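Local coordinates for putative flagellar motor switch protein FliN (Thermotoga maritima, PDB 1O6A) that probably forms part of the switch complex in the C-ring of the flagellar motor, which sets the direction of rotation, at residues A[22-30]-A[48-59]. Residues are numbered along the deposited sequence; the frame is centred on the assembly and turned at random.
Sequences KVTVELGRT and LDKLTGEPVDIL
Thr-24 and Leu-59 exchange two backbone hydrogen bonds, and Glu-26 and Asp-57 do the same two residues further along, so strands 22-26 and 56-59 run antiparallel in the sheet of this FliN C-terminal domain. Between these pairs, Val-25 and Ile-58 form a non-hydrogen-bonded pair, with CA atoms 4.6 Å apart. The first strand carries on the sheet into a second subunit of the same protein through its other edge.

At Leu-27 the chain turns a corner, and Arg-29 then meets Asp-49, at a corner of strand 45-51. Arg-29 O accepts from Asp-49 N, while Arg-29 N donates a hydrogen bond to Asp-49 OD1 at 3.0 Å, meeting it from above the carboxylate plane. The acid can do this because its CG sits between the backbone N and the carbonyl carbon (chi1 66°), which folds the carboxylate back over Arg-29.

Apolar contacts line one face: Val-25 CG1 lies 3.6 Å from Val-56 CG2, and Val-79 of strand 76-84 packs on both valines.

Charges gather on the opposite face. Lys-50 bends at its outer two torsions to bring NZ to Asp-57 OD2 (2.8 Å) and Pro-55 O, tying the end of strand 45-51 to residues beyond the type II turn of 51-54. With an alanine in place of Lys-50, the Asp-57 carboxylate would probably lose this positive partner and Pro-55 O its lysine donor. A water links Asp-57 OD2 to Glu-26 OE1. Arg-29 grips Glu-26 side-on, NE to OE1 at 2.8 Å and NH2 to OE2, both oxygens using syn lone pairs. Beside this salt bridge Leu-59 rests CD1 against Glu-26 CD and places CD2 3.8 Å from Arg-29 NH2.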
loop_
_atom_site.group_PDB
_atom_site.type_symbol
_atom_site.label_atom_id
_atom_site.label_comp_id
_atom_site.label_asym_id
_atom_site.label_seq_id
_atom_site.Cartn_x
_atom_site.Cartn_y
_atom_site.Cartn_z
ATOM N N LYS A 22 -7.366 0.276 9.948
ATOM C CA LYS A 22 -6.085 0.475 9.284
ATOM C C LYS A 22 -6.248 0.681 7.785
ATOM O O LYS A 22 -6.772 -0.184 7.095
ATOM C CB LYS A 22 -5.199 -0.739 9.527
ATOM C CG LYS A 22 -3.759 -0.552 9.074
ATOM C CD LYS A 22 -2.976 0.271 10.112
ATOM C CE LYS A 22 -2.357 1.521 9.486
ATOM N NZ LYS A 22 -1.517 2.247 10.481
ATOM N N VAL A 23 -5.758 1.811 7.282
ATOM C CA VAL A 23 -5.851 2.136 5.875
ATOM C C VAL A 23 -4.448 2.076 5.288
ATOM O O VAL A 23 -3.497 2.591 5.877
ATOM C CB VAL A 23 -6.456 3.534 5.691
ATOM C CG1 VAL A 23 -6.573 3.894 4.224
ATOM C CG2 VAL A 23 -7.795 3.613 6.384
ATOM N N THR A 24 -4.326 1.390 4.158
ATOM C CA THR A 24 -3.071 1.245 3.407
ATOM C C THR A 24 -3.320 1.676 1.972
ATOM O O THR A 24 -4.385 1.382 1.412
ATOM C CB THR A 24 -2.572 -0.234 3.439
ATOM O OG1 THR A 24 -3.577 -1.115 2.915
ATOM C CG2 THR A 24 -2.342 -0.750 4.841
ATOM N N VAL A 25 -2.350 2.362 1.365
ATOM C CA VAL A 25 -2.456 2.780 0.004
ATOM C C VAL A 25 -1.290 2.123 -0.731
ATOM O O VAL A 25 -0.111 2.216 -0.320
ATOM C CB VAL A 25 -2.393 4.278 -0.106
ATOM C CG1 VAL A 25 -2.364 4.730 -1.557
ATOM C CG2 VAL A 25 -3.571 4.937 0.661
ATOM N N GLU A 26 -1.632 1.401 -1.789
ATOM C CA GLU A 26 -0.665 0.585 -2.542
ATOM C C GLU A 26 -0.465 1.151 -3.926
ATOM O O GLU A 26 -1.409 1.519 -4.636
ATOM C CB GLU A 26 -1.174 -0.845 -2.713
ATOM C CG GLU A 26 -1.271 -1.633 -1.434
ATOM C CD GLU A 26 -1.608 -3.092 -1.649
ATOM O OE1 GLU A 26 -1.670 -3.544 -2.813
ATOM O OE2 GLU A 26 -1.779 -3.805 -0.632
ATOM N N LEU A 27 0.804 1.188 -4.314
ATOM C CA LEU A 27 1.202 1.587 -5.658
ATOM C C LEU A 27 1.116 0.390 -6.588
ATOM O O LEU A 27 0.968 0.541 -7.777
ATOM C CB LEU A 27 2.638 2.086 -5.692
ATOM C CG LEU A 27 3.142 2.351 -7.128
ATOM C CD1 LEU A 27 2.295 3.437 -7.831
ATOM C CD2 LEU A 27 4.577 2.716 -7.100
ATOM N N GLY A 28 1.245 -0.810 -6.048
ATOM C CA GLY A 28 1.187 -1.990 -6.877
ATOM C C GLY A 28 1.819 -3.179 -6.194
ATOM O O GLY A 28 2.405 -3.061 -5.101
ATOM N N ARG A 29 1.683 -4.313 -6.869
ATOM C CA ARG A 29 2.205 -5.593 -6.396
ATOM C C ARG A 29 2.937 -6.358 -7.469
ATOM O O ARG A 29 2.761 -6.122 -8.655
ATOM C CB ARG A 29 1.030 -6.469 -5.935
ATOM C CG ARG A 29 0.161 -5.868 -4.867
ATOM C CD ARG A 29 -0.858 -6.876 -4.332
ATOM N NE ARG A 29 -1.592 -6.291 -3.207
ATOM C CZ ARG A 29 -2.406 -6.963 -2.416
ATOM N NH1 ARG A 29 -2.604 -8.256 -2.591
ATOM N NH2 ARG A 29 -3.012 -6.347 -1.416
ATOM N N THR A 30 3.776 -7.292 -7.035
ATOM C CA THR A 30 4.338 -8.306 -7.902
ATOM C C THR A 30 4.704 -9.508 -7.049
ATOM O O THR A 30 4.328 -9.574 -5.886
ATOM C CB THR A 30 5.533 -7.753 -8.727
ATOM O OG1 THR A 30 5.982 -8.735 -9.669
ATOM C CG2 THR A 30 6.729 -7.428 -7.872
ATOM N N LEU A 48 6.023 -3.417 -11.199
ATOM C CA LEU A 48 4.769 -3.763 -10.581
ATOM C C LEU A 48 3.635 -3.963 -11.615
ATOM O O LEU A 48 3.747 -3.596 -12.788
ATOM C CB LEU A 48 4.373 -2.665 -9.611
ATOM C CG LEU A 48 5.379 -2.319 -8.524
ATOM C CD1 LEU A 48 4.913 -0.998 -7.848
ATOM C CD2 LEU A 48 5.518 -3.471 -7.571
ATOM N N ASP A 49 2.560 -4.564 -11.142
ATOM C CA ASP A 49 1.428 -4.926 -11.950
ATOM C C ASP A 49 0.506 -3.768 -12.269
ATOM O O ASP A 49 -0.440 -3.949 -12.981
ATOM C CB ASP A 49 0.642 -6.106 -11.299
ATOM C CG ASP A 49 -0.054 -5.754 -9.913
ATOM O OD1 ASP A 49 -0.014 -4.600 -9.354
ATOM O OD2 ASP A 49 -0.703 -6.662 -9.296
ATOM N N LYS A 50 0.853 -2.577 -11.858
ATOM C CA LYS A 50 0.043 -1.388 -12.116
ATOM C C LYS A 50 0.518 -0.611 -13.361
ATOM O O LYS A 50 1.705 -0.429 -13.586
ATOM C CB LYS A 50 0.078 -0.514 -10.871
ATOM C CG LYS A 50 -0.998 0.639 -10.905
ATOM C CD LYS A 50 -1.071 1.477 -9.616
ATOM C CE LYS A 50 -1.692 0.671 -8.450
ATOM N NZ LYS A 50 -3.050 0.196 -8.746
ATOM N N LEU A 51 -0.436 -0.190 -14.188
ATOM C CA LEU A 51 -0.155 0.523 -15.404
ATOM C C LEU A 51 -0.257 2.020 -15.203
ATOM O O LEU A 51 -1.068 2.506 -14.430
ATOM C CB LEU A 51 -1.118 0.095 -16.551
ATOM C CG LEU A 51 -1.139 -1.409 -16.873
ATOM C CD1 LEU A 51 -2.376 -1.831 -17.664
ATOM C CD2 LEU A 51 0.091 -1.846 -17.573
ATOM N N THR A 52 0.511 2.759 -16.001
ATOM C CA THR A 52 0.362 4.205 -16.006
ATOM C C THR A 52 -1.038 4.493 -16.562
ATOM O O THR A 52 -1.554 3.852 -17.515
ATOM C CB THR A 52 1.446 4.928 -16.823
ATOM O OG1 THR A 52 1.484 4.401 -18.144
ATOM C CG2 THR A 52 2.822 4.677 -16.237
ATOM N N GLY A 53 -1.675 5.448 -15.944
ATOM C CA GLY A 53 -3.060 5.698 -16.241
ATOM C C GLY A 53 -4.000 5.089 -15.220
ATOM O O GLY A 53 -5.174 5.431 -15.228
ATOM N N GLU A 54 -3.500 4.213 -14.341
ATOM C CA GLU A 54 -4.350 3.632 -13.295
ATOM C C GLU A 54 -4.187 4.326 -11.969
ATOM O O GLU A 54 -3.117 4.872 -11.677
ATOM C CB GLU A 54 -4.058 2.177 -13.099
ATOM C CG GLU A 54 -4.376 1.304 -14.295
ATOM C CD GLU A 54 -4.365 -0.155 -13.897
ATOM O OE1 GLU A 54 -3.246 -0.680 -13.690
ATOM O OE2 GLU A 54 -5.451 -0.776 -13.783
ATOM N N PRO A 55 -5.241 4.311 -11.151
ATOM C CA PRO A 55 -5.186 4.909 -9.819
ATOM C C PRO A 55 -4.498 3.980 -8.802
ATOM O O PRO A 55 -4.291 2.799 -9.106
ATOM C CB PRO A 55 -6.677 5.051 -9.464
ATOM C CG PRO A 55 -7.320 3.866 -10.152
ATOM C CD PRO A 55 -6.574 3.754 -11.447
ATOM N N VAL A 56 -4.119 4.515 -7.653
ATOM C CA VAL A 56 -3.535 3.711 -6.578
ATOM C C VAL A 56 -4.661 3.049 -5.812
ATOM O O VAL A 56 -5.820 3.503 -5.868
ATOM C CB VAL A 56 -2.654 4.528 -5.609
ATOM C CG1 VAL A 56 -1.481 5.104 -6.382
ATOM C CG2 VAL A 56 -3.426 5.580 -4.871
ATOM N N ASP A 57 -4.342 1.964 -5.152
ATOM C CA ASP A 57 -5.347 1.219 -4.412
ATOM C C ASP A 57 -5.424 1.614 -2.938
ATOM O O ASP A 57 -4.400 1.838 -2.297
ATOM C CB ASP A 57 -5.049 -0.265 -4.484
ATOM C CG ASP A 57 -4.923 -0.737 -5.929
ATOM O OD1 ASP A 57 -5.893 -0.498 -6.682
ATOM O OD2 ASP A 57 -3.866 -1.198 -6.415
ATOM N N ILE A 58 -6.644 1.608 -2.395
ATOM C CA ILE A 58 -6.859 2.007 -1.013
ATOM C C ILE A 58 -7.545 0.873 -0.304
ATOM O O ILE A 58 -8.641 0.497 -0.688
ATOM C CB ILE A 58 -7.765 3.249 -0.951
ATOM C CG1 ILE A 58 -7.137 4.409 -1.732
ATOM C CG2 ILE A 58 -8.040 3.644 0.489
ATOM C CD1 ILE A 58 -8.134 5.439 -2.115
ATOM N N LEU A 59 -6.845 0.279 0.661
ATOM C CA LEU A 59 -7.326 -0.901 1.379
ATOM C C LEU A 59 -7.632 -0.522 2.824
ATOM O O LEU A 59 -6.898 0.260 3.442
ATOM C CB LEU A 59 -6.282 -2.008 1.359
ATOM C CG LEU A 59 -6.053 -2.603 -0.038
ATOM C CD1 LEU A 59 -5.069 -1.765 -0.833
ATOM C CD2 LEU A 59 -5.610 -4.042 0.072
HETATM O O HOH W 1 -1.871 -2.826 -5.575
#